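Long-range contact in borrelidin polyketide synthase, type I (Streptomyces parvulus, PDB 6OBT), which probably dehydrates a beta-hydroxyacyl intermediate to an alkene during chain extension in borrelidin biosynthesis, through its dehydratase domain: residues Q55-G60 and Q120-V125. Sequence-based numbering, arbitrary orientation.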
loop_
_atom_site.group_PDB
_atom_site.type_symbol
_atom_site.label_atom_id
_atom_site.label_comp_id
_atom_site.label_asym_id
_atom_site.label_seq_id
_atom_site.Cartn_x
_atom_site.Cartn_y
_atom_site.Cartn_z
ATOM N N GLN A 55 -9.972 2.287 4.314
ATOM C CA GLN A 55 -9.097 1.170 4.620
ATOM C C GLN A 55 -7.697 1.651 4.940
ATOM O O GLN A 55 -7.233 2.671 4.425
ATOM C CB GLN A 55 -9.013 0.199 3.441
ATOM C CG GLN A 55 -10.034 -0.902 3.467
ATOM C CD GLN A 55 -9.708 -2.013 2.494
ATOM O OE1 GLN A 55 -8.995 -1.807 1.507
ATOM N NE2 GLN A 55 -10.237 -3.200 2.763
ATOM N N ARG A 56 -7.014 0.874 5.771
ATOM C CA ARG A 56 -5.601 1.065 6.058
ATOM C C ARG A 56 -4.937 -0.294 5.974
ATOM O O ARG A 56 -5.445 -1.263 6.552
ATOM C CB ARG A 56 -5.357 1.673 7.443
ATOM C CG ARG A 56 -6.033 3.009 7.706
ATOM C CD ARG A 56 -5.498 3.619 9.003
ATOM N NE ARG A 56 -4.034 3.663 9.022
ATOM C CZ ARG A 56 -3.310 4.066 10.061
ATOM N NH1 ARG A 56 -3.912 4.455 11.179
ATOM N NH2 ARG A 56 -1.984 4.075 9.986
ATOM N N VAL A 57 -3.795 -0.364 5.303
ATOM C CA VAL A 57 -3.106 -1.633 5.092
ATOM C C VAL A 57 -1.693 -1.522 5.638
ATOM O O VAL A 57 -0.966 -0.584 5.295
ATOM C CB VAL A 57 -3.086 -2.028 3.606
ATOM C CG1 VAL A 57 -2.302 -3.338 3.416
ATOM C CG2 VAL A 57 -4.507 -2.188 3.088
ATOM N N TRP A 58 -1.310 -2.468 6.499
ATOM C CA TRP A 58 0.072 -2.596 6.941
ATOM C C TRP A 58 0.734 -3.671 6.088
ATOM O O TRP A 58 0.121 -4.698 5.785
ATOM C CB TRP A 58 0.170 -2.962 8.439
ATOM C CG TRP A 58 -0.115 -1.795 9.376
ATOM C CD1 TRP A 58 0.794 -1.064 10.101
ATOM C CD2 TRP A 58 -1.397 -1.236 9.664
ATOM N NE1 TRP A 58 0.144 -0.085 10.832
ATOM C CE2 TRP A 58 -1.201 -0.176 10.579
ATOM C CE3 TRP A 58 -2.700 -1.521 9.228
ATOM C CZ2 TRP A 58 -2.256 0.599 11.057
ATOM C CZ3 TRP A 58 -3.748 -0.750 9.716
ATOM C CH2 TRP A 58 -3.517 0.295 10.617
ATOM N N THR A 59 1.983 -3.430 5.693
ATOM C CA THR A 59 2.662 -4.297 4.740
ATOM C C THR A 59 4.049 -4.635 5.248
ATOM O O THR A 59 4.695 -3.831 5.933
ATOM C CB THR A 59 2.790 -3.641 3.324
ATOM O OG1 THR A 59 3.704 -2.539 3.375
ATOM C CG2 THR A 59 1.449 -3.130 2.823
ATOM N N GLY A 60 4.504 -5.830 4.895
ATOM C CA GLY A 60 5.861 -6.229 5.200
ATOM C C GLY A 60 6.275 -7.426 4.376
ATOM O O GLY A 60 5.479 -8.011 3.639
ATOM N N GLN A 120 5.219 -11.845 1.091
ATOM C CA GLN A 120 4.597 -10.554 1.354
ATOM C C GLN A 120 3.451 -10.739 2.345
ATOM O O GLN A 120 2.660 -11.675 2.228
ATOM C CB GLN A 120 4.080 -9.924 0.054
ATOM C CG GLN A 120 5.172 -9.565 -0.941
ATOM C CD GLN A 120 4.601 -9.101 -2.267
ATOM O OE1 GLN A 120 3.664 -9.703 -2.794
ATOM N NE2 GLN A 120 5.156 -8.020 -2.808
ATOM N N VAL A 121 3.351 -9.840 3.313
ATOM C CA VAL A 121 2.282 -9.914 4.296
ATOM C C VAL A 121 1.473 -8.627 4.260
ATOM O O VAL A 121 1.996 -7.547 3.970
ATOM C CB VAL A 121 2.845 -10.198 5.710
ATOM C CG1 VAL A 121 3.617 -11.503 5.689
ATOM C CG2 VAL A 121 3.761 -9.085 6.161
ATOM N N ARG A 122 0.172 -8.757 4.523
ATOM C CA ARG A 122 -0.724 -7.610 4.625
ATOM C C ARG A 122 -1.571 -7.711 5.887
ATOM O O ARG A 122 -2.058 -8.789 6.228
ATOM C CB ARG A 122 -1.662 -7.524 3.432
ATOM C CG ARG A 122 -0.958 -7.516 2.099
ATOM C CD ARG A 122 -0.263 -6.175 1.866
ATOM N NE ARG A 122 0.221 -6.066 0.494
ATOM C CZ ARG A 122 1.479 -6.281 0.123
ATOM N NH1 ARG A 122 2.392 -6.628 1.027
ATOM N NH2 ARG A 122 1.824 -6.156 -1.158
ATOM N N VAL A 123 -1.786 -6.577 6.547
ATOM C CA VAL A 123 -2.811 -6.450 7.573
ATOM C C VAL A 123 -3.781 -5.380 7.095
ATOM O O VAL A 123 -3.393 -4.221 6.919
ATOM C CB VAL A 123 -2.223 -6.081 8.943
ATOM C CG1 VAL A 123 -3.306 -6.149 10.006
ATOM C CG2 VAL A 123 -1.066 -7.029 9.324
ATOM N N VAL A 124 -5.041 -5.754 6.919
ATOM C CA VAL A 124 -6.023 -4.896 6.273
ATOM C C VAL A 124 -7.075 -4.515 7.298
ATOM O O VAL A 124 -7.818 -5.379 7.782
ATOM C CB VAL A 124 -6.673 -5.583 5.066
ATOM C CG1 VAL A 124 -7.791 -4.714 4.535
ATOM C CG2 VAL A 124 -5.628 -5.869 3.976
ATOM N N VAL A 125 -7.160 -3.226 7.612
ATOM C CA VAL A 125 -8.106 -2.730 8.604
ATOM C C VAL A 125 -9.137 -1.877 7.887
ATOM O O VAL A 125 -8.780 -0.952 7.147
ATOM C CB VAL A 125 -7.392 -1.946 9.717
ATOM C CG1 VAL A 125 -8.421 -1.358 10.680
ATOM C CG2 VAL A 125 -6.414 -2.880 10.467
#
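Arg-56, Trp-58 and Gly-60 pair with Val-125, Val-123 and Val-121 as the hydrogen-bonded pairs of an antiparallel ladder, two backbone bonds each, its strand axes 4.5 Å apart at closest approach and 161° between their directions. The longest bond, Gly-60 N to Val-121 O at 3.2 Å, shares its acceptor with Arg-122 NH1, which reaches that oxygen from the opposite face of the carbonyl plane. A bend at chi2 (-73°) helps bring the Arg-122 guanidinium back beside Thr-59; on the way CD packs 3.6 Å from Thr-59 CG2 and 3.8 Å from Val-57 CG1. On this face of Val-57, Thr-59, Arg-122 and Val-124, the two valines lie side by side, CG2 to CG2. Gln-55 NE2, hydrogen-bonded to Thr-126, lies 3.4 Å from Val-124 CG1. The other face carries the Trp-58 indole, whose CZ3 meets Val-125 CG2 at 3.5 Å; Val-123 O lies in the ring plane at its edge, and Trp-58 CB packs on Val-123 CB.

Here helix 83-97 packs against Trp-58, Val-123 and Val-125 through Ala-93 and Leu-89, and Gln-96 accepts from the indole NE1. The Arg-122 face meets the second subunit, whose Asp-50 O and Gly-36 O accept from the guanidinium; Thr-59 OG1 hydrogen-bonds Val-35 O of that subunit. Strands 47-50 and 134-142 flank the pair in what is probably the dehydratase double-hotdog fold.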